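Local coordinates for 6-phosphogluconate dehydrogenase (Pseudomonas syringae, PDB 5U5G), which probably uses NADPH to reduce (2-oxopropyl)phosphonic acid to a hydroxypropylphosphonate during the biosynthesis of the antibiotic fosfomycin in pseudomonads, at residues D206-C211 with V220-A225; L22-P27 with L153-A158; G82-L87 with H108-Q113. One frame throughout, in Å; residues are numbered along the deposited sequence.

Interaction 1 (D206-C211 with V220-A225)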
ATOM      1  N   ASP A 206      -5.767 -13.054  -3.739  1.00 23.55           N
ATOM      2  CA  ASP A 206      -7.158 -12.680  -3.495  1.00 25.97           C
ATOM      3  C   ASP A 206      -7.278 -11.786  -2.272  1.00 21.34           C
ATOM      4  O   ASP A 206      -7.968 -10.762  -2.298  1.00 22.43           O
ATOM      5  CB  ASP A 206      -8.023 -13.935  -3.310  1.00 26.36           C
ATOM      6  CG  ASP A 206      -8.418 -14.580  -4.630  1.00 31.74           C
ATOM      7  OD1 ASP A 206      -8.386 -13.892  -5.675  1.00 30.82           O
ATOM      8  OD2 ASP A 206      -8.781 -15.779  -4.610  1.00 35.14           O
ATOM      9  N   VAL A 207      -6.613 -12.168  -1.184  1.00 22.69           N
ATOM     10  CA  VAL A 207      -6.750 -11.451   0.083  1.00 21.56           C
ATOM     11  C   VAL A 207      -5.934 -10.161   0.071  1.00 20.38           C
ATOM     12  O   VAL A 207      -6.406  -9.110   0.519  1.00 19.60           O
ATOM     13  CB  VAL A 207      -6.349 -12.380   1.252  1.00 22.01           C
ATOM     14  CG1 VAL A 207      -6.279 -11.615   2.579  1.00 19.11           C
ATOM     15  CG2 VAL A 207      -7.330 -13.561   1.354  1.00 19.38           C
ATOM     16  N   PHE A 208      -4.700 -10.211  -0.439  1.00 20.64           N
ATOM     17  CA  PHE A 208      -3.827  -9.050  -0.350  1.00 19.54           C
ATOM     18  C   PHE A 208      -4.166  -7.980  -1.385  1.00 20.52           C
ATOM     19  O   PHE A 208      -3.557  -6.905  -1.362  1.00 21.89           O
ATOM     20  CB  PHE A 208      -2.350  -9.460  -0.485  1.00 17.89           C
ATOM     21  CG  PHE A 208      -1.884 -10.480   0.532  1.00 20.57           C
ATOM     22  CD1 PHE A 208      -2.631 -10.754   1.679  1.00 21.61           C
ATOM     23  CD2 PHE A 208      -0.684 -11.170   0.333  1.00 19.40           C
ATOM     24  CE1 PHE A 208      -2.199 -11.699   2.607  1.00 18.75           C
ATOM     25  CE2 PHE A 208      -0.239 -12.114   1.251  1.00 22.54           C
ATOM     26  CZ  PHE A 208      -0.995 -12.380   2.397  1.00 21.80           C
ATOM     27  N   THR A 209      -5.105  -8.241  -2.296  1.00 23.10           N
ATOM     28  CA  THR A 209      -5.631  -7.189  -3.152  1.00 22.84           C
ATOM     29  C   THR A 209      -6.993  -6.686  -2.696  1.00 24.66           C
ATOM     30  O   THR A 209      -7.384  -5.582  -3.081  1.00 24.62           O
ATOM     31  CB  THR A 209      -5.749  -7.655  -4.617  1.00 23.57           C
ATOM     32  OG1 THR A 209      -6.667  -8.755  -4.706  1.00 27.28           O
ATOM     33  CG2 THR A 209      -4.396  -8.060  -5.170  1.00 22.54           C
ATOM     34  N   SER A 210      -7.720  -7.451  -1.885  1.00 24.52           N
ATOM     35  CA  SER A 210      -9.044  -7.012  -1.448  1.00 23.80           C
ATOM     36  C   SER A 210      -9.062  -6.450  -0.037  1.00 20.98           C
ATOM     37  O   SER A 210      -9.878  -5.573   0.251  1.00 24.72           O
ATOM     38  CB  SER A 210     -10.049  -8.170  -1.531  1.00 23.91           C
ATOM     39  OG  SER A 210      -9.627  -9.225  -0.697  1.00 25.19           O
ATOM     40  N   CYS A 211      -8.196  -6.936   0.848  1.00 22.76           N
ATOM     41  CA  CYS A 211      -8.146  -6.489   2.230  1.00 20.45           C
ATOM     42  C   CYS A 211      -7.138  -5.352   2.378  1.00 24.53           C
ATOM     43  O   CYS A 211      -6.412  -5.004   1.446  1.00 23.17           O
ATOM     44  CB  CYS A 211      -7.812  -7.661   3.146  1.00 19.60           C
ATOM     45  SG  CYS A 211      -9.125  -8.941   3.112  1.00 20.88           S
ATOM     46  N   VAL A 220       2.796  -5.141  -7.172  1.00 19.90           N
ATOM     47  CA  VAL A 220       4.054  -5.430  -7.858  1.00 23.09           C
ATOM     48  C   VAL A 220       4.618  -6.764  -7.382  1.00 21.76           C
ATOM     49  O   VAL A 220       5.009  -7.614  -8.187  1.00 22.09           O
ATOM     50  CB  VAL A 220       5.062  -4.286  -7.645  1.00 23.67           C
ATOM     51  CG1 VAL A 220       6.430  -4.689  -8.188  1.00 21.13           C
ATOM     52  CG2 VAL A 220       4.567  -3.019  -8.326  1.00 19.60           C
ATOM     53  N   ALA A 221       4.665  -6.963  -6.061  1.00 19.28           N
ATOM     54  CA  ALA A 221       5.271  -8.165  -5.507  1.00 21.29           C
ATOM     55  C   ALA A 221       4.471  -9.409  -5.878  1.00 23.60           C
ATOM     56  O   ALA A 221       5.049 -10.458  -6.192  1.00 20.19           O
ATOM     57  CB  ALA A 221       5.388  -8.030  -3.991  1.00 18.76           C
ATOM     58  N   LEU A 222       3.137  -9.300  -5.853  1.00 21.74           N
ATOM     59  CA  LEU A 222       2.277 -10.411  -6.262  1.00 24.39           C
ATOM     60  C   LEU A 222       2.415 -10.704  -7.749  1.00 23.90           C
ATOM     61  O   LEU A 222       2.479 -11.869  -8.152  1.00 20.97           O
ATOM     62  CB  LEU A 222       0.821 -10.099  -5.947  1.00 20.97           C
ATOM     63  CG  LEU A 222       0.412 -10.072  -4.481  1.00 22.61           C
ATOM     64  CD1 LEU A 222      -0.932  -9.361  -4.399  1.00 21.49           C
ATOM     65  CD2 LEU A 222       0.321 -11.483  -3.968  1.00 17.13           C
ATOM     66  N   GLY A 223       2.414  -9.661  -8.581  1.00 23.25           N
ATOM     67  CA  GLY A 223       2.640  -9.873 -10.002  1.00 25.35           C
ATOM     68  C   GLY A 223       3.950 -10.588 -10.268  1.00 26.69           C
ATOM     69  O   GLY A 223       4.031 -11.459 -11.143  1.00 25.67           O
ATOM     70  N   TYR A 224       4.989 -10.240  -9.500  1.00 24.78           N
ATOM     71  CA  TYR A 224       6.289 -10.891  -9.632  1.00 20.52           C
ATOM     72  C   TYR A 224       6.207 -12.360  -9.251  1.00 27.50           C
ATOM     73  O   TYR A 224       6.770 -13.226  -9.939  1.00 23.60           O
ATOM     74  CB  TYR A 224       7.326 -10.179  -8.761  1.00 22.76           C
ATOM     75  CG  TYR A 224       8.770 -10.624  -8.988  1.00 20.72           C
ATOM     76  CD1 TYR A 224       9.511 -10.126 -10.060  1.00 24.71           C
ATOM     77  CD2 TYR A 224       9.400 -11.502  -8.111  1.00 20.17           C
ATOM     78  CE1 TYR A 224      10.855 -10.519 -10.272  1.00 24.50           C
ATOM     79  CE2 TYR A 224      10.733 -11.889  -8.298  1.00 24.69           C
ATOM     80  CZ  TYR A 224      11.450 -11.396  -9.385  1.00 25.26           C
ATOM     81  OH  TYR A 224      12.761 -11.777  -9.582  1.00 26.99           O
ATOM     82  N   ALA A 225       5.539 -12.661  -8.135  1.00 23.01           N
ATOM     83  CA  ALA A 225       5.451 -14.048  -7.697  1.00 25.77           C
ATOM     84  C   ALA A 225       4.529 -14.855  -8.606  1.00 24.93           C
ATOM     85  O   ALA A 225       4.837 -16.002  -8.946  1.00 31.05           O
ATOM     86  CB  ALA A 225       4.984 -14.110  -6.239  1.00 23.37           C
TER
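Phe-208 and Thr-209, on helix 201-210, meet a single side chain of helix 216-226, Leu-222. Phe-208 comes first. Its CB lies 4.2 Å from Leu-222 CD1, while the other leucine methyl, CD2, approaches the ring obliquely. The ring also packs on Val-190 of helix 168-196, on Met-218 of helix 216-226, and on Leu-175 of the second subunit. A large aromatic suits this place because it has neighbours from two chains. Thr-209 follows and divides its branches by polarity. CG2 touches Leu-222 CD1 at 3.8 Å, whereas OG1, with a chi1 of 62°, turns back to bond the carbonyl of Ala-205 one helical turn earlier. The hydroxyl is thus satisfied within its own helix, and the methyl alone is offered to the leucine. Next along the chain, the carbonyl of Ser-210 accepts a bond from Ser-136 OG of the second subunit, which places the contact beside the subunit interface. Leu-222, which also rests on Ile-191 of helix 168-196, packs against both helices; its forked end suits the place, since CD1 alone serves both Phe-208 and Thr-209. No hydrogen bond or charge pair joins the two segments, which implies that this helix-helix contact of the C-terminal domain rests on nonpolar packing between these side chains.

Interaction 2 (L22-P27 with L153-A158)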
ATOM      1  N   LEU A  22       4.641   8.272 -29.289  1.00 21.64           N
ATOM      2  CA  LEU A  22       4.471   7.838 -30.671  1.00 26.03           C
ATOM      3  C   LEU A  22       3.043   7.364 -30.923  1.00 28.27           C
ATOM      4  O   LEU A  22       2.483   7.614 -31.993  1.00 28.21           O
ATOM      5  CB  LEU A  22       5.467   6.727 -31.012  1.00 23.89           C
ATOM      6  CG  LEU A  22       6.965   7.032 -31.154  1.00 24.30           C
ATOM      7  CD1 LEU A  22       7.749   5.732 -31.259  1.00 22.28           C
ATOM      8  CD2 LEU A  22       7.242   7.918 -32.354  1.00 21.62           C
ATOM      9  N   ALA A  23       2.437   6.689 -29.939  1.00 26.22           N
ATOM     10  CA  ALA A  23       1.098   6.133 -30.125  1.00 30.37           C
ATOM     11  C   ALA A  23       0.045   7.224 -30.294  1.00 33.51           C
ATOM     12  O   ALA A  23      -0.992   6.986 -30.926  1.00 33.25           O
ATOM     13  CB  ALA A  23       0.741   5.205 -28.955  1.00 24.61           C
ATOM     14  N   SER A  24       0.287   8.419 -29.760  1.00 33.36           N
ATOM     15  CA  SER A  24      -0.602   9.551 -29.976  1.00 29.84           C
ATOM     16  C   SER A  24      -0.248  10.325 -31.235  1.00 33.73           C
ATOM     17  O   SER A  24      -0.853  11.369 -31.500  1.00 37.00           O
ATOM     18  CB  SER A  24      -0.581  10.499 -28.766  1.00 33.28           C
ATOM     19  OG  SER A  24       0.486  11.436 -28.866  1.00 33.38           O
ATOM     20  N   GLN A  25       0.724   9.838 -32.007  1.00 34.55           N
ATOM     21  CA  GLN A  25       1.133  10.422 -33.284  1.00 30.37           C
ATOM     22  C   GLN A  25       1.862  11.754 -33.097  1.00 34.45           C
ATOM     23  O   GLN A  25       1.851  12.626 -33.974  1.00 37.99           O
ATOM     24  CB  GLN A  25      -0.065  10.538 -34.238  1.00 33.04           C
ATOM     25  CG  GLN A  25      -0.684   9.147 -34.489  1.00 30.99           C
ATOM     26  CD  GLN A  25      -1.921   9.136 -35.382  1.00 37.20           C
ATOM     27  OE1 GLN A  25      -2.985   8.637 -34.982  1.00 39.96           O
ATOM     28  NE2 GLN A  25      -1.780   9.652 -36.603  1.00 31.29           N
ATOM     29  N   MET A  26       2.523  11.901 -31.961  1.00 29.39           N
ATOM     30  CA  MET A  26       3.495  12.974 -31.784  1.00 31.94           C
ATOM     31  C   MET A  26       4.772  12.642 -32.547  1.00 32.46           C
ATOM     32  O   MET A  26       5.267  11.510 -32.446  1.00 30.31           O
ATOM     33  CB  MET A  26       3.805  13.139 -30.302  1.00 30.97           C
ATOM     34  CG  MET A  26       4.386  14.469 -29.923  1.00 36.53           C
ATOM     35  SD  MET A  26       3.990  14.772 -28.195  1.00 55.53           S
ATOM     36  CE  MET A  26       2.198  14.715 -28.302  1.00 44.04           C
ATOM     37  N   PRO A  27       5.329  13.574 -33.323  1.00 29.69           N
ATOM     38  CA  PRO A  27       6.669  13.346 -33.881  1.00 29.78           C
ATOM     39  C   PRO A  27       7.702  13.437 -32.769  1.00 27.16           C
ATOM     40  O   PRO A  27       7.730  14.412 -32.016  1.00 28.51           O
ATOM     41  CB  PRO A  27       6.833  14.475 -34.904  1.00 30.01           C
ATOM     42  CG  PRO A  27       5.922  15.557 -34.420  1.00 31.81           C
ATOM     43  CD  PRO A  27       4.802  14.912 -33.652  1.00 30.74           C
ATOM     44  N   LEU A 153       2.041  16.245 -21.146  1.00 25.29           N
ATOM     45  CA  LEU A 153       1.988  15.282 -20.047  1.00 26.15           C
ATOM     46  C   LEU A 153       0.698  14.482 -20.085  1.00 27.35           C
ATOM     47  O   LEU A 153       0.687  13.299 -19.725  1.00 27.45           O
ATOM     48  CB  LEU A 153       2.118  16.000 -18.696  1.00 22.29           C
ATOM     49  CG  LEU A 153       3.342  16.885 -18.503  1.00 23.94           C
ATOM     50  CD1 LEU A 153       3.292  17.594 -17.168  1.00 24.58           C
ATOM     51  CD2 LEU A 153       4.621  16.058 -18.635  1.00 22.48           C
ATOM     52  N   GLU A 154      -0.394  15.126 -20.510  1.00 26.82           N
ATOM     53  CA  GLU A 154      -1.689  14.468 -20.613  1.00 31.60           C
ATOM     54  C   GLU A 154      -1.623  13.224 -21.489  1.00 32.30           C
ATOM     55  O   GLU A 154      -2.396  12.281 -21.292  1.00 28.47           O
ATOM     56  CB  GLU A 154      -2.719  15.459 -21.173  1.00 34.55           C
ATOM     57  CG  GLU A 154      -4.135  14.909 -21.263  1.00 42.98           C
ATOM     58  CD  GLU A 154      -4.679  14.473 -19.899  1.00 46.69           C
ATOM     59  OE1 GLU A 154      -5.270  13.376 -19.821  1.00 52.89           O
ATOM     60  OE2 GLU A 154      -4.523  15.249 -18.938  1.00 46.19           O
ATOM     61  N   VAL A 155      -0.710  13.204 -22.463  1.00 29.90           N
ATOM     62  CA  VAL A 155      -0.607  12.041 -23.337  1.00 26.73           C
ATOM     63  C   VAL A 155      -0.227  10.791 -22.554  1.00 26.59           C
ATOM     64  O   VAL A 155      -0.671   9.687 -22.885  1.00 28.77           O
ATOM     65  CB  VAL A 155       0.392  12.320 -24.474  1.00 26.21           C
ATOM     66  CG1 VAL A 155       0.575  11.077 -25.341  1.00 27.28           C
ATOM     67  CG2 VAL A 155      -0.087  13.500 -25.296  1.00 26.09           C
ATOM     68  N   PHE A 156       0.593  10.923 -21.505  1.00 27.32           N
ATOM     69  CA  PHE A 156       1.044   9.735 -20.790  1.00 28.52           C
ATOM     70  C   PHE A 156       0.788   9.781 -19.284  1.00 26.80           C
ATOM     71  O   PHE A 156       1.223   8.864 -18.571  1.00 25.49           O
ATOM     72  CB  PHE A 156       2.541   9.454 -21.072  1.00 24.10           C
ATOM     73  CG  PHE A 156       3.483  10.576 -20.686  1.00 25.33           C
ATOM     74  CD1 PHE A 156       4.045  10.630 -19.414  1.00 22.47           C
ATOM     75  CD2 PHE A 156       3.853  11.545 -21.618  1.00 25.52           C
ATOM     76  CE1 PHE A 156       4.936  11.661 -19.069  1.00 23.29           C
ATOM     77  CE2 PHE A 156       4.735  12.567 -21.277  1.00 20.19           C
ATOM     78  CZ  PHE A 156       5.267  12.627 -20.000  1.00 21.17           C
ATOM     79  N   CYS A 157       0.077  10.789 -18.782  1.00 27.79           N
ATOM     80  CA  CYS A 157      -0.216  10.903 -17.355  1.00 29.56           C
ATOM     81  C   CYS A 157      -1.717  10.995 -17.113  1.00 27.35           C
ATOM     82  O   CYS A 157      -2.442  11.648 -17.870  1.00 28.59           O
ATOM     83  CB  CYS A 157       0.448  12.143 -16.721  1.00 26.67           C
ATOM     84  SG  CYS A 157       2.256  12.257 -16.860  1.00 26.96           S
ATOM     85  N   ALA A 158      -2.168  10.378 -16.019  1.00 27.01           N
ATOM     86  CA  ALA A 158      -3.537  10.544 -15.546  1.00 28.58           C
ATOM     87  C   ALA A 158      -3.639  11.633 -14.481  1.00 31.69           C
ATOM     88  O   ALA A 158      -4.506  12.509 -14.562  1.00 39.18           O
ATOM     89  CB  ALA A 158      -4.080   9.220 -14.996  1.00 23.04           C
TER
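Val-155, on helix 143-156, sets its two methyls against Ser-24 and Met-26, which lie just past the end of helix 12-23. Its CB, 4.5 Å from Ser-24 OG, is the branch point from which the two methyls part. CG1 stands anti to the backbone N (chi1 176°) and goes to the serine, 3.7 Å from Ser-24 CB and 3.5 Å from Ser-24 OG. CG2 goes to the methionine, whose terminal methyl CE it meets at 4.0 Å. A beta-branched residue fits here because one short side chain can serve two neighbours at once. The polar end of Ser-24 is not wasted on the valine, since OG bonds the carbonyl of Leu-21 in the last turn of the helix before it.

Ser-24 and Met-26 stand either side of Gln-25 in sequence, the positive-phi residue of a Schellman motif. Gln-25 leaves the helix with a phi of 71°, and its N reaches back to Leu-22 O at 2.8 Å. This helix is the first of the Rossmann-type nucleotide-binding domain: it follows the glycine-rich turn after strand 5-8, and the Schellman turn sends the chain on into strand 28-31, completing a beta-alpha-beta unit. Helix 143-156, by contrast, leads into strand 157-162 at the far end of the sheet order.

Met-26 is long and flexible enough to span the remaining distance. A bend about its CG-SD bond (chi3 -59°) brings CE across the valine obliquely, and the same side chain also rests on Leu-21. Beside this patch Arg-20 NE bonds Val-155 O, and Phe-156 packs on Ile-17, Arg-20 and Leu-21 of helix 12-23.

Interaction 3 (G82-L87 with H108-Q113)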
ATOM      1  N   GLY A  82      26.484  19.984 -24.453  1.00 34.44           N
ATOM      2  CA  GLY A  82      25.394  19.658 -23.561  1.00 29.70           C
ATOM      3  C   GLY A  82      24.176  20.535 -23.756  1.00 28.97           C
ATOM      4  O   GLY A  82      24.151  21.455 -24.574  1.00 27.86           O
ATOM      5  N   LEU A  83      23.147  20.242 -22.949  1.00 28.73           N
ATOM      6  CA  LEU A  83      21.852  20.903 -23.099  1.00 27.47           C
ATOM      7  C   LEU A  83      21.955  22.406 -22.859  1.00 27.55           C
ATOM      8  O   LEU A  83      21.481  23.205 -23.675  1.00 27.51           O
ATOM      9  CB  LEU A  83      20.823  20.274 -22.154  1.00 27.47           C
ATOM     10  CG  LEU A  83      20.152  18.981 -22.632  1.00 28.14           C
ATOM     11  CD1 LEU A  83      19.252  18.384 -21.563  1.00 25.12           C
ATOM     12  CD2 LEU A  83      19.359  19.239 -23.890  1.00 29.19           C
ATOM     13  N   LEU A  84      22.569  22.812 -21.740  1.00 27.52           N
ATOM     14  CA  LEU A  84      22.623  24.238 -21.414  1.00 28.71           C
ATOM     15  C   LEU A  84      23.323  25.032 -22.509  1.00 30.90           C
ATOM     16  O   LEU A  84      22.982  26.195 -22.744  1.00 34.52           O
ATOM     17  CB  LEU A  84      23.311  24.454 -20.060  1.00 27.98           C
ATOM     18  CG  LEU A  84      22.519  23.976 -18.835  1.00 30.49           C
ATOM     19  CD1 LEU A  84      23.427  23.742 -17.647  1.00 31.15           C
ATOM     20  CD2 LEU A  84      21.406  24.948 -18.447  1.00 27.95           C
ATOM     21  N   ALA A  85      24.275  24.416 -23.209  1.00 32.47           N
ATOM     22  CA  ALA A  85      24.968  25.090 -24.298  1.00 33.12           C
ATOM     23  C   ALA A  85      24.130  25.188 -25.570  1.00 33.48           C
ATOM     24  O   ALA A  85      24.393  26.062 -26.400  1.00 38.54           O
ATOM     25  CB  ALA A  85      26.288  24.369 -24.593  1.00 32.13           C
ATOM     26  N   CYS A  86      23.126  24.327 -25.744  1.00 33.28           N
ATOM     27  CA  CYS A  86      22.375  24.250 -26.991  1.00 31.15           C
ATOM     28  C   CYS A  86      20.967  24.819 -26.910  1.00 33.08           C
ATOM     29  O   CYS A  86      20.303  24.934 -27.948  1.00 37.42           O
ATOM     30  CB  CYS A  86      22.278  22.793 -27.469  1.00 33.06           C
ATOM     31  SG  CYS A  86      23.849  21.980 -27.725  1.00 37.32           S
ATOM     32  N   LEU A  87      20.485  25.161 -25.724  1.00 32.91           N
ATOM     33  CA  LEU A  87      19.126  25.655 -25.598  1.00 33.74           C
ATOM     34  C   LEU A  87      18.989  27.046 -26.200  1.00 34.52           C
ATOM     35  O   LEU A  87      19.909  27.860 -26.155  1.00 36.94           O
ATOM     36  CB  LEU A  87      18.722  25.695 -24.133  1.00 33.89           C
ATOM     37  CG  LEU A  87      17.877  24.568 -23.556  1.00 39.59           C
ATOM     38  CD1 LEU A  87      18.327  23.177 -24.021  1.00 42.10           C
ATOM     39  CD2 LEU A  87      18.058  24.731 -22.091  1.00 37.41           C
ATOM     40  N   HIS A 108      16.913  24.521 -12.331  1.00 22.11           N
ATOM     41  CA  HIS A 108      15.941  25.608 -12.464  1.00 24.15           C
ATOM     42  C   HIS A 108      16.646  26.947 -12.668  1.00 25.24           C
ATOM     43  O   HIS A 108      16.316  27.712 -13.585  1.00 21.52           O
ATOM     44  CB  HIS A 108      15.035  25.674 -11.230  1.00 26.71           C
ATOM     45  CG  HIS A 108      13.919  24.669 -11.233  1.00 27.38           C
ATOM     46  ND1 HIS A 108      12.764  24.841 -11.969  1.00 24.84           N
ATOM     47  CD2 HIS A 108      13.777  23.489 -10.579  1.00 25.46           C
ATOM     48  CE1 HIS A 108      11.966  23.804 -11.779  1.00 24.61           C
ATOM     49  NE2 HIS A 108      12.557  22.970 -10.941  1.00 25.62           N
ATOM     50  N   ALA A 109      17.644  27.232 -11.828  1.00 26.27           N
ATOM     51  CA  ALA A 109      18.341  28.515 -11.907  1.00 28.95           C
ATOM     52  C   ALA A 109      19.189  28.618 -13.169  1.00 27.70           C
ATOM     53  O   ALA A 109      19.208  29.669 -13.821  1.00 32.27           O
ATOM     54  CB  ALA A 109      19.212  28.722 -10.669  1.00 25.01           C
ATOM     55  N   ALA A 110      19.900  27.547 -13.529  1.00 28.14           N
ATOM     56  CA  ALA A 110      20.750  27.609 -14.717  1.00 30.77           C
ATOM     57  C   ALA A 110      19.920  27.824 -15.974  1.00 30.22           C
ATOM     58  O   ALA A 110      20.311  28.593 -16.864  1.00 33.57           O
ATOM     59  CB  ALA A 110      21.603  26.344 -14.837  1.00 26.53           C
ATOM     60  N   PHE A 111      18.760  27.166 -16.064  1.00 25.23           N
ATOM     61  CA  PHE A 111      17.896  27.373 -17.226  1.00 29.71           C
ATOM     62  C   PHE A 111      17.397  28.810 -17.288  1.00 32.87           C
ATOM     63  O   PHE A 111      17.389  29.422 -18.363  1.00 32.76           O
ATOM     64  CB  PHE A 111      16.709  26.407 -17.200  1.00 25.24           C
ATOM     65  CG  PHE A 111      16.987  25.077 -17.863  1.00 25.69           C
ATOM     66  CD1 PHE A 111      17.920  24.197 -17.326  1.00 24.08           C
ATOM     67  CD2 PHE A 111      16.276  24.689 -18.995  1.00 28.58           C
ATOM     68  CE1 PHE A 111      18.171  22.955 -17.929  1.00 27.33           C
ATOM     69  CE2 PHE A 111      16.512  23.446 -19.599  1.00 29.28           C
ATOM     70  CZ  PHE A 111      17.469  22.586 -19.076  1.00 27.21           C
ATOM     71  N   ALA A 112      16.966  29.358 -16.142  1.00 27.95           N
ATOM     72  CA  ALA A 112      16.418  30.710 -16.120  1.00 28.74           C
ATOM     73  C   ALA A 112      17.438  31.728 -16.623  1.00 34.65           C
ATOM     74  O   ALA A 112      17.086  32.650 -17.369  1.00 35.71           O
ATOM     75  CB  ALA A 112      15.947  31.061 -14.708  1.00 29.18           C
ATOM     76  N   GLN A 113      18.711  31.557 -16.246  1.00 35.15           N
ATOM     77  CA  GLN A 113      19.770  32.428 -16.743  1.00 39.34           C
ATOM     78  C   GLN A 113      19.809  32.463 -18.268  1.00 39.26           C
ATOM     79  O   GLN A 113      20.034  33.525 -18.858  1.00 44.63           O
ATOM     80  CB  GLN A 113      21.125  31.974 -16.205  1.00 40.28           C
ATOM     81  CG  GLN A 113      21.375  32.256 -14.740  1.00 46.90           C
ATOM     82  CD  GLN A 113      22.629  31.553 -14.246  1.00 51.76           C
ATOM     83  OE1 GLN A 113      22.625  30.906 -13.190  1.00 53.82           O
ATOM     84  NE2 GLN A 113      23.710  31.655 -15.025  1.00 54.73           N
TER
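Leu-84 and Leu-87 both reach the ring of Phe-111, and these methyl-to-aromatic contacts are the main contacts of the interface. Leu-84 CD2 lies nearest to CD1 and CE1 of the ring, 3.7 Å from Phe-111 CD1. Leu-87 CD2 is nearest to CE2 and CD2. Its 3.2 Å separation from Phe-111 CE2 is short for two carbons, and the exact value is doubtful, although its 3.6 Å to Phe-111 CD2 is ordinary close packing. Both leucine side chains cross the phenylalanine at about a right angle, and both methyls come to the ring obliquely.

Purely aliphatic packing adds one pair, Leu-84 CD2 with Ala-110 CB at 3.9 Å. The small alanine lets the leucine methyl settle against helix 101-113 while still touching the ring one residue further on.

No hydrogen bond crosses between the segments; Leu-83 and Leu-84 bond instead through their backbones to Phe-75 and Tyr-76. Helix 101-113 has regular bonds here, such as Ala-112 N to His-108 O, whereas the short helix 83-86 is weakly bonded, although Cys-86 N reaches Leu-83 O at 2.9 Å.

The two helices lie before and after strand 92-95 of the nucleotide-binding domain, and helix 101-113 makes the crossover to strand 117-124. Phe-111 also meets Tyr-118 on that strand, and Ala-116 touches both Phe-111 and Leu-87. The chemistry implies that the short helix meets helix 101-113 through nonpolar side chains alone, while backbone bonds tie it to helix 69-77.

Along the chain, interaction 2 closes the longest loop, within the nucleotide-binding domain, with interaction 3 nested inside it, and interaction 1 follows in the C-terminal helical domain. Interactions 2 and 3 have centres 25 Å apart and nearest atoms about 12 Å apart; they pack different helices around one mixed sheet, helices 12-23 and 143-156 in the first case and 83-86 and 101-113 in the second. Interaction 1 joins two helices, 201-210 and 216-226, its centre 30 Å from that of interaction 2 and 44 Å from that of interaction 3, with which it lies across the chain's centre. The contacts thus lie within two separate domains, while the ligand pockets draw residues from both.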